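Local coordinates for glideosome-associated protein 50 (Plasmodium falciparum 3D7, PDB 3TGH), which belongs to the glideosome complex and may tether this gliding and invasion machinery to the parasite's inner membrane complex, at residues D178-D191 with T311-P325. Sequence-based numbering, arbitrary orientation.
Sequences DLKSQLSVAKKIAD and TLDKVNALQHFAALP
Lys188 O, at the C-terminal end of helix 169-189, receives the backbone N-H of Asp313 at 2.7 Å, nearly straight and on a lone pair in the carbonyl plane. Beyond the helix end, Lys314 NZ forms a salt bridge on the syn lone pair of Asp191 OD2 (2.6 Å). That same carboxylate oxygen also accepts the backbone N-H of Ala151 on strand 148-156, while Asp191 OD1 accepts a hydrogen bond from a water, to which Lys314 NZ in turn donates weakly.

Asp313 turns its carboxylate back into its own segment. His320 NE2 donates to OD1 at 2.9 Å from the anti side, and Asn316 ND2 spans both oxygens from the syn side. This grip fixes the imidazole's rotation and presents one face to Lys188, whose CB sits 3.7 Å above the ring centre. With CG1 of Ile189 wedged between its backbone N and carbonyl carbon (chi1 69°), CD1 lands over the face of the Phe321 ring, 3.6 Å from its centroid, and CG2 packs on Ala317 and the CB of His320.

Further along, Leu324 lays CD2 across Val185, and Pro325 covers Ser181, the CG of Gln182 and the carboxylate of Asp178. Several polar atoms here are satisfied by other residues: Asp178 OD2 by Trp127 and Lys174, Gln182 NE2 by His129, Ser181 OG by Asn177 O.

Helix 317-321 runs antiparallel (172°) to the 178-189 part of helix 169-189, the axes 9.5 Å apart at closest approach, a short helix near the C-terminus packed on an outer helix of the metallophosphoesterase alpha/beta sandwich.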
loop_
_atom_site.group_PDB
_atom_site.type_symbol
_atom_site.label_atom_id
_atom_site.label_comp_id
_atom_site.label_asym_id
_atom_site.label_seq_id
_atom_site.Cartn_x
_atom_site.Cartn_y
_atom_site.Cartn_z
ATOM N N ASP A 178 4.769 -14.014 -10.109
ATOM C CA ASP A 178 5.006 -13.903 -8.662
ATOM C C ASP A 178 3.714 -13.531 -7.914
ATOM O O ASP A 178 3.398 -14.103 -6.877
ATOM C CB ASP A 178 6.108 -12.890 -8.370
ATOM C CG ASP A 178 7.499 -13.405 -8.723
ATOM O OD1 ASP A 178 7.634 -14.581 -9.117
ATOM O OD2 ASP A 178 8.472 -12.627 -8.595
ATOM N N LEU A 179 2.968 -12.570 -8.453
ATOM C CA LEU A 179 1.680 -12.173 -7.883
ATOM C C LEU A 179 0.739 -13.372 -7.755
ATOM O O LEU A 179 0.119 -13.576 -6.709
ATOM C CB LEU A 179 1.019 -11.092 -8.747
ATOM C CG LEU A 179 0.159 -9.997 -8.095
ATOM C CD1 LEU A 179 -0.952 -9.534 -9.058
ATOM C CD2 LEU A 179 -0.412 -10.354 -6.727
ATOM N N LYS A 180 0.646 -14.172 -8.820
ATOM C CA LYS A 180 -0.190 -15.363 -8.808
ATOM C C LYS A 180 0.262 -16.361 -7.740
ATOM O O LYS A 180 -0.572 -16.947 -7.047
ATOM C CB LYS A 180 -0.225 -16.027 -10.188
ATOM C CG LYS A 180 -0.990 -15.214 -11.231
ATOM C CD LYS A 180 -0.843 -15.799 -12.643
ATOM C CE LYS A 180 -1.659 -15.004 -13.657
ATOM N NZ LYS A 180 -1.458 -15.472 -15.069
ATOM N N SER A 181 1.574 -16.527 -7.606
ATOM C CA SER A 181 2.150 -17.407 -6.584
ATOM C C SER A 181 1.843 -16.893 -5.180
ATOM O O SER A 181 1.408 -17.652 -4.328
ATOM C CB SER A 181 3.658 -17.545 -6.777
ATOM O OG SER A 181 3.948 -18.155 -8.021
ATOM N N GLN A 182 2.048 -15.598 -4.949
ATOM C CA GLN A 182 1.733 -14.993 -3.652
ATOM C C GLN A 182 0.264 -15.191 -3.257
ATOM O O GLN A 182 -0.042 -15.529 -2.119
ATOM C CB GLN A 182 2.061 -13.497 -3.671
ATOM C CG GLN A 182 3.540 -13.182 -3.783
ATOM C CD GLN A 182 3.816 -11.761 -4.233
ATOM O OE1 GLN A 182 3.008 -11.156 -4.943
ATOM N NE2 GLN A 182 4.973 -11.228 -3.848
ATOM N N LEU A 183 -0.654 -14.965 -4.196
ATOM C CA LEU A 183 -2.077 -15.094 -3.900
ATOM C C LEU A 183 -2.461 -16.552 -3.657
ATOM O O LEU A 183 -3.280 -16.844 -2.780
ATOM C CB LEU A 183 -2.922 -14.491 -5.031
ATOM C CG LEU A 183 -2.850 -12.965 -5.141
ATOM C CD1 LEU A 183 -3.428 -12.514 -6.501
ATOM C CD2 LEU A 183 -3.574 -12.277 -4.002
ATOM N N SER A 184 -1.851 -17.462 -4.412
ATOM C CA SER A 184 -2.071 -18.900 -4.234
ATOM C C SER A 184 -1.686 -19.382 -2.832
ATOM O O SER A 184 -2.371 -20.225 -2.250
ATOM C CB SER A 184 -1.282 -19.690 -5.277
ATOM O OG SER A 184 -1.567 -21.071 -5.176
ATOM N N VAL A 185 -0.595 -18.846 -2.298
ATOM C CA VAL A 185 -0.163 -19.169 -0.936
ATOM C C VAL A 185 -1.074 -18.494 0.087
ATOM O O VAL A 185 -1.529 -19.138 1.034
ATOM C CB VAL A 185 1.305 -18.774 -0.694
ATOM C CG1 VAL A 185 1.681 -18.924 0.785
ATOM C CG2 VAL A 185 2.231 -19.615 -1.570
ATOM N N ALA A 186 -1.361 -17.210 -0.111
ATOM C CA ALA A 186 -2.197 -16.450 0.819
ATOM C C ALA A 186 -3.561 -17.108 1.018
ATOM O O ALA A 186 -4.080 -17.134 2.137
ATOM C CB ALA A 186 -2.363 -14.998 0.339
ATOM N N LYS A 187 -4.128 -17.641 -0.066
ATOM C CA LYS A 187 -5.389 -18.400 -0.026
ATOM C C LYS A 187 -5.372 -19.549 0.971
ATOM O O LYS A 187 -6.397 -19.877 1.573
ATOM C CB LYS A 187 -5.700 -19.005 -1.405
ATOM C CG LYS A 187 -6.305 -18.047 -2.380
ATOM C CD LYS A 187 -6.228 -18.571 -3.808
ATOM C CE LYS A 187 -7.215 -19.688 -4.059
ATOM N NZ LYS A 187 -7.196 -20.100 -5.492
ATOM N N LYS A 188 -4.211 -20.175 1.115
ATOM C CA LYS A 188 -4.068 -21.359 1.950
ATOM C C LYS A 188 -3.716 -21.043 3.406
ATOM O O LYS A 188 -3.994 -21.855 4.286
ATOM C CB LYS A 188 -2.994 -22.275 1.357
ATOM C CG LYS A 188 -3.322 -22.828 -0.027
ATOM C CD LYS A 188 -4.380 -23.921 0.040
ATOM C CE LYS A 188 -4.277 -24.881 -1.137
ATOM N NZ LYS A 188 -5.221 -26.027 -0.996
ATOM N N ILE A 189 -3.103 -19.887 3.673
ATOM C CA ILE A 189 -2.577 -19.624 5.027
ATOM C C ILE A 189 -2.951 -18.285 5.678
ATOM O O ILE A 189 -2.659 -18.086 6.857
ATOM C CB ILE A 189 -1.033 -19.800 5.078
ATOM C CG1 ILE A 189 -0.312 -18.701 4.297
ATOM C CG2 ILE A 189 -0.642 -21.189 4.557
ATOM C CD1 ILE A 189 1.205 -18.821 4.353
ATOM N N ALA A 190 -3.612 -17.388 4.947
ATOM C CA ALA A 190 -3.909 -16.058 5.473
ATOM C C ALA A 190 -5.400 -15.829 5.731
ATOM O O ALA A 190 -6.241 -16.053 4.851
ATOM C CB ALA A 190 -3.366 -14.991 4.532
ATOM N N ASP A 191 -5.715 -15.356 6.934
ATOM C CA ASP A 191 -7.088 -14.998 7.304
ATOM C C ASP A 191 -7.469 -13.639 6.719
ATOM O O ASP A 191 -8.655 -13.363 6.471
ATOM C CB ASP A 191 -7.226 -14.989 8.821
ATOM C CG ASP A 191 -6.817 -16.314 9.441
ATOM O OD1 ASP A 191 -7.621 -17.273 9.398
ATOM O OD2 ASP A 191 -5.673 -16.403 9.935
ATOM N N THR A 311 -10.820 -22.582 2.015
ATOM C CA THR A 311 -9.587 -22.873 1.299
ATOM C C THR A 311 -8.366 -23.015 2.221
ATOM O O THR A 311 -7.315 -23.468 1.772
ATOM C CB THR A 311 -9.293 -21.770 0.248
ATOM O OG1 THR A 311 -8.173 -22.153 -0.558
ATOM C CG2 THR A 311 -8.995 -20.438 0.923
ATOM N N LEU A 312 -8.497 -22.633 3.493
ATOM C CA LEU A 312 -7.344 -22.601 4.400
ATOM C C LEU A 312 -6.798 -23.994 4.722
ATOM O O LEU A 312 -7.550 -24.962 4.863
ATOM C CB LEU A 312 -7.671 -21.867 5.702
ATOM C CG LEU A 312 -7.924 -20.358 5.631
ATOM C CD1 LEU A 312 -8.335 -19.858 7.008
ATOM C CD2 LEU A 312 -6.700 -19.591 5.121
ATOM N N ASP A 313 -5.478 -24.070 4.836
ATOM C CA ASP A 313 -4.777 -25.314 5.118
ATOM C C ASP A 313 -3.598 -24.977 6.030
ATOM O O ASP A 313 -2.440 -25.253 5.715
ATOM C CB ASP A 313 -4.315 -25.946 3.799
ATOM C CG ASP A 313 -3.651 -27.300 3.988
ATOM O OD1 ASP A 313 -2.702 -27.603 3.225
ATOM O OD2 ASP A 313 -4.071 -28.055 4.889
ATOM N N LYS A 314 -3.909 -24.356 7.164
ATOM C CA LYS A 314 -2.882 -23.831 8.069
ATOM C C LYS A 314 -2.024 -24.916 8.728
ATOM O O LYS A 314 -0.902 -24.638 9.145
ATOM C CB LYS A 314 -3.513 -22.964 9.159
ATOM C CG LYS A 314 -3.882 -21.561 8.714
ATOM C CD LYS A 314 -4.495 -20.798 9.880
ATOM C CE LYS A 314 -4.390 -19.299 9.709
ATOM N NZ LYS A 314 -4.701 -18.616 10.993
ATOM N N VAL A 315 -2.549 -26.137 8.824
ATOM C CA VAL A 315 -1.776 -27.267 9.349
ATOM C C VAL A 315 -0.491 -27.499 8.533
ATOM O O VAL A 315 0.509 -27.970 9.071
ATOM C CB VAL A 315 -2.619 -28.567 9.387
ATOM C CG1 VAL A 315 -2.986 -29.021 7.976
ATOM C CG2 VAL A 315 -1.876 -29.670 10.132
ATOM N N ASN A 316 -0.524 -27.154 7.244
ATOM C CA ASN A 316 0.635 -27.294 6.362
ATOM C C ASN A 316 1.167 -25.933 5.905
ATOM O O ASN A 316 1.592 -25.774 4.757
ATOM C CB ASN A 316 0.265 -28.154 5.147
ATOM C CG ASN A 316 -0.200 -29.544 5.532
ATOM O OD1 ASN A 316 0.524 -30.297 6.186
ATOM N ND2 ASN A 316 -1.419 -29.893 5.128
ATOM N N ALA A 317 1.151 -24.953 6.809
ATOM C CA ALA A 317 1.557 -23.588 6.470
ATOM C C ALA A 317 2.971 -23.530 5.896
ATOM O O ALA A 317 3.196 -22.882 4.879
ATOM C CB ALA A 317 1.447 -22.678 7.691
ATOM N N LEU A 318 3.918 -24.206 6.548
ATOM C CA LEU A 318 5.325 -24.187 6.107
ATOM C C LEU A 318 5.483 -24.587 4.649
ATOM O O LEU A 318 6.223 -23.954 3.892
ATOM C CB LEU A 318 6.177 -25.112 6.985
ATOM C CG LEU A 318 6.929 -24.399 8.102
ATOM C CD1 LEU A 318 8.132 -23.694 7.531
ATOM C CD2 LEU A 318 6.012 -23.419 8.863
ATOM N N GLN A 319 4.773 -25.638 4.259
ATOM C CA GLN A 319 4.846 -26.150 2.895
ATOM C C GLN A 319 4.328 -25.130 1.891
ATOM O O GLN A 319 4.821 -25.061 0.765
ATOM C CB GLN A 319 4.083 -27.473 2.767
ATOM C CG GLN A 319 4.770 -28.664 3.457
ATOM C CD GLN A 319 4.337 -28.891 4.907
ATOM O OE1 GLN A 319 3.804 -27.991 5.574
ATOM N NE2 GLN A 319 4.592 -30.103 5.410
ATOM N N HIS A 320 3.338 -24.343 2.304
ATOM C CA HIS A 320 2.823 -23.257 1.471
ATOM C C HIS A 320 3.759 -22.047 1.451
ATOM O O HIS A 320 3.955 -21.453 0.394
ATOM C CB HIS A 320 1.411 -22.870 1.903
ATOM C CG HIS A 320 0.426 -23.980 1.725
ATOM N ND1 HIS A 320 0.187 -24.565 0.501
ATOM C CD2 HIS A 320 -0.360 -24.631 2.614
ATOM C CE1 HIS A 320 -0.708 -25.527 0.643
ATOM N NE2 HIS A 320 -1.055 -25.589 1.916
ATOM N N PHE A 321 4.351 -21.693 2.593
ATOM C CA PHE A 321 5.396 -20.655 2.612
ATOM C C PHE A 321 6.520 -20.999 1.629
ATOM O O PHE A 321 7.104 -20.113 1.003
ATOM C CB PHE A 321 6.031 -20.498 3.997
ATOM C CG PHE A 321 5.252 -19.639 4.942
ATOM C CD1 PHE A 321 5.257 -18.257 4.805
ATOM C CD2 PHE A 321 4.542 -20.205 5.998
ATOM C CE1 PHE A 321 4.551 -17.458 5.691
ATOM C CE2 PHE A 321 3.829 -19.408 6.881
ATOM C CZ PHE A 321 3.834 -18.030 6.721
ATOM N N ALA A 322 6.836 -22.291 1.526
ATOM C CA ALA A 322 7.895 -22.767 0.641
ATOM C C ALA A 322 7.574 -22.594 -0.848
ATOM O O ALA A 322 8.485 -22.699 -1.674
ATOM C CB ALA A 322 8.233 -24.234 0.944
ATOM N N ALA A 323 6.311 -22.327 -1.184
ATOM C CA ALA A 323 5.889 -22.068 -2.567
ATOM C C ALA A 323 5.911 -20.580 -2.934
ATOM O O ALA A 323 5.651 -20.217 -4.087
ATOM C CB ALA A 323 4.488 -22.632 -2.807
ATOM N N LEU A 324 6.206 -19.716 -1.967
ATOM C CA LEU A 324 6.302 -18.282 -2.247
ATOM C C LEU A 324 7.496 -18.000 -3.154
ATOM O O LEU A 324 8.513 -18.687 -3.076
ATOM C CB LEU A 324 6.434 -17.461 -0.960
ATOM C CG LEU A 324 5.196 -17.257 -0.092
ATOM C CD1 LEU A 324 5.630 -16.751 1.290
ATOM C CD2 LEU A 324 4.197 -16.297 -0.737
ATOM N N PRO A 325 7.377 -16.988 -4.027
ATOM C CA PRO A 325 8.511 -16.633 -4.866
ATOM C C PRO A 325 9.600 -15.949 -4.053
ATOM O O PRO A 325 9.297 -15.262 -3.071
ATOM C CB PRO A 325 7.905 -15.661 -5.881
ATOM C CG PRO A 325 6.749 -15.069 -5.182
ATOM C CD PRO A 325 6.200 -16.142 -4.299
HETATM O O HOH W 1 -7.900 -19.324 10.959
#